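Local atomic coordinates of formate oxidase (Aspergillus oryzae, PDB entry 5ZU2), a protein that probably oxidises formate with molecular oxygen, using a bound FAD cofactor, as a member of the GMC oxidoreductase family. Residues A[229-234]-A[276-281]. The protein carries 1 engineered substitution. Residues are numbered along the deposited sequence; the frame is centred on the assembly and turned at random.
Sequences SKRLII and MLSGIG. With FAD (flavin-adenine dinucleotide), chain D.
S278, just past the end of helix 267-277, reaches across to the backbone of L232 on strand 227-235. Its CB packs 3.8 Å from L232 CB. One bond further, S278 OG accepts a hydrogen bond from L232 N (2.7 Å, 158° at the hydrogen), while R231 CG lies 3.6 Å from the same OG and L232 CB touches it too. A chi1 of -56° turns OG away from its own carbonyl carbon and beside its backbone N, where it also hydrogen-bonds L274 O, one turn back; one buried oxygen thus joins the strand to the last turn of the helix. On one flank L277 CD1 rests 4.0 Å from the carbonyl oxygen K230 O; on the other the apolar tips I234 CD1 and I280 CD1 meet at 4.2 Å. G279, at positive phi, closes the helix as the C' residue of a Schellman motif and turns the chain into strand 280-281. At the other end of 229-234, S229 N donates to adenine N1A of FAD (3.0 Å). Strand 227-235, outermost in its four-stranded sheet, pairs antiparallel with 240-248, with a classic bulge where K230 and R231 both face T245; helix 267-277 covers strand 227-235, L274 and L275 packing on L232.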
# COMPACT_ATOMS: atom_id res chain seq x y z
N SER A 229 6.65 19.33 -7.91
CA SER A 229 5.47 20.03 -8.39
C SER A 229 5.17 21.23 -7.53
O SER A 229 5.30 21.20 -6.31
CB SER A 229 4.25 19.10 -8.43
OG SER A 229 3.91 18.66 -7.12
N LYS A 230 4.80 22.32 -8.18
CA LYS A 230 4.43 23.51 -7.44
C LYS A 230 2.92 23.67 -7.36
O LYS A 230 2.40 23.96 -6.29
CB LYS A 230 5.06 24.76 -8.06
CG LYS A 230 4.47 26.02 -7.47
CD LYS A 230 4.80 27.24 -8.30
CE LYS A 230 4.39 28.51 -7.57
NZ LYS A 230 4.52 29.70 -8.47
N ARG A 231 2.22 23.40 -8.45
CA ARG A 231 0.82 23.77 -8.57
C ARG A 231 0.26 23.19 -9.86
O ARG A 231 1.00 23.01 -10.84
CB ARG A 231 0.69 25.30 -8.56
CG ARG A 231 -0.71 25.85 -8.59
CD ARG A 231 -0.69 27.36 -8.82
NE ARG A 231 0.03 28.07 -7.77
CZ ARG A 231 0.53 29.30 -7.91
NH1 ARG A 231 0.39 29.94 -9.07
NH2 ARG A 231 1.17 29.88 -6.89
N LEU A 232 -1.03 22.86 -9.86
CA LEU A 232 -1.73 22.62 -11.11
C LEU A 232 -2.13 23.94 -11.74
O LEU A 232 -2.58 24.86 -11.04
CB LEU A 232 -2.97 21.75 -10.89
CG LEU A 232 -2.70 20.32 -10.46
CD1 LEU A 232 -3.99 19.62 -10.00
CD2 LEU A 232 -1.99 19.56 -11.59
N ILE A 233 -1.97 24.04 -13.06
CA ILE A 233 -2.35 25.22 -13.82
C ILE A 233 -3.82 25.11 -14.17
O ILE A 233 -4.20 24.29 -15.01
CB ILE A 233 -1.50 25.38 -15.09
CG1 ILE A 233 -0.01 25.44 -14.72
CG2 ILE A 233 -1.96 26.61 -15.92
CD1 ILE A 233 0.93 25.47 -15.89
N ILE A 234 -4.64 25.96 -13.55
CA ILE A 234 -6.09 25.96 -13.71
C ILE A 234 -6.51 27.27 -14.39
O ILE A 234 -6.06 28.34 -13.99
CB ILE A 234 -6.81 25.84 -12.35
CG1 ILE A 234 -6.27 24.66 -11.52
CG2 ILE A 234 -8.33 25.81 -12.55
CD1 ILE A 234 -6.57 23.28 -12.07
N MET A 276 -4.97 21.17 -3.15
CA MET A 276 -5.27 22.33 -2.31
C MET A 276 -4.40 23.53 -2.66
O MET A 276 -4.88 24.66 -2.68
CB MET A 276 -5.11 21.97 -0.84
CG MET A 276 -6.22 21.07 -0.34
SD MET A 276 -6.21 20.80 1.42
CE MET A 276 -4.90 19.59 1.64
N LEU A 277 -3.11 23.32 -2.95
CA LEU A 277 -2.27 24.43 -3.37
C LEU A 277 -2.77 25.05 -4.66
O LEU A 277 -2.47 26.22 -4.93
CB LEU A 277 -0.82 23.96 -3.57
CG LEU A 277 -0.07 23.51 -2.30
CD1 LEU A 277 1.28 22.94 -2.63
CD2 LEU A 277 0.06 24.64 -1.31
N SER A 278 -3.55 24.30 -5.45
CA SER A 278 -4.04 24.74 -6.75
C SER A 278 -5.43 25.34 -6.69
O SER A 278 -6.00 25.63 -7.74
CB SER A 278 -4.06 23.56 -7.73
OG SER A 278 -2.78 22.98 -7.85
N GLY A 279 -6.00 25.52 -5.50
CA GLY A 279 -7.31 26.11 -5.35
C GLY A 279 -8.47 25.14 -5.27
O GLY A 279 -9.62 25.58 -5.39
N ILE A 280 -8.23 23.85 -5.06
CA ILE A 280 -9.30 22.86 -5.02
C ILE A 280 -9.22 22.15 -3.67
O ILE A 280 -8.42 21.23 -3.49
CB ILE A 280 -9.18 21.85 -6.17
CG1 ILE A 280 -9.05 22.58 -7.51
CG2 ILE A 280 -10.38 20.94 -6.18
CD1 ILE A 280 -8.40 21.76 -8.56
N GLY A 281 -10.09 22.52 -2.74
CA GLY A 281 -10.07 21.92 -1.43
C GLY A 281 -11.09 22.57 -0.54
O GLY A 281 -11.98 23.29 -1.00
PA FAD D . 2.89 6.22 -5.02
O1A FAD D . 3.52 6.57 -3.75
O2A FAD D . 3.27 4.84 -5.56
O5B FAD D . 3.23 7.31 -6.19
C5B FAD D . 3.29 8.72 -5.92
C4B FAD D . 4.38 9.31 -6.78
O4B FAD D . 4.25 10.75 -6.85
C3B FAD D . 5.81 9.02 -6.30
O3B FAD D . 6.67 8.66 -7.38
C2B FAD D . 6.25 10.36 -5.71
O2B FAD D . 7.67 10.57 -5.74
C1B FAD D . 5.52 11.33 -6.64
N9A FAD D . 5.33 12.65 -6.05
C8A FAD D . 4.70 12.92 -4.86
N7A FAD D . 4.66 14.19 -4.55
C5A FAD D . 5.33 14.81 -5.59
C6A FAD D . 5.63 16.16 -5.85
N6A FAD D . 5.29 17.16 -5.03
N1A FAD D . 6.29 16.45 -7.00
C2A FAD D . 6.63 15.44 -7.81
N3A FAD D . 6.41 14.13 -7.67
C4A FAD D . 5.75 13.88 -6.53
N1 FAD D . 1.10 -2.66 -0.86
C2 FAD D . 0.85 -3.98 -1.07
O2 FAD D . -0.13 -4.36 -1.74
N3 FAD D . 1.71 -4.94 -0.53
C4 FAD D . 2.85 -4.69 0.24
O4 FAD D . 3.53 -5.62 0.68
C4X FAD D . 3.10 -3.27 0.44
N5 FAD D . 4.15 -2.93 1.16
C5X FAD D . 4.39 -1.58 1.36
C6 FAD D . 5.52 -1.21 2.10
C7 FAD D . 5.82 0.13 2.31
C7M FAD D . 7.04 0.49 3.13
C8 FAD D . 4.98 1.12 1.77
C8M FAD D . 5.28 2.58 1.98
C9 FAD D . 3.86 0.76 1.02
C9A FAD D . 3.56 -0.59 0.81
N10 FAD D . 2.45 -1.00 0.04
C10 FAD D . 2.18 -2.33 -0.15
C1' FAD D . 1.49 -0.03 -0.50
C2' FAD D . 1.67 0.28 -1.98
O2' FAD D . 3.05 0.26 -2.32
C3' FAD D . 1.10 1.67 -2.23
O3' FAD D . -0.19 1.80 -1.65
C4' FAD D . 1.02 2.10 -3.69
O4' FAD D . 2.30 1.92 -4.29
C5' FAD D . 0.51 3.52 -3.78
O5' FAD D . 0.52 3.95 -5.15
P FAD D . 0.18 5.42 -5.56
O1P FAD D . 0.41 5.45 -7.08
O2P FAD D . -1.15 5.76 -4.97
O3P FAD D . 1.32 6.28 -4.87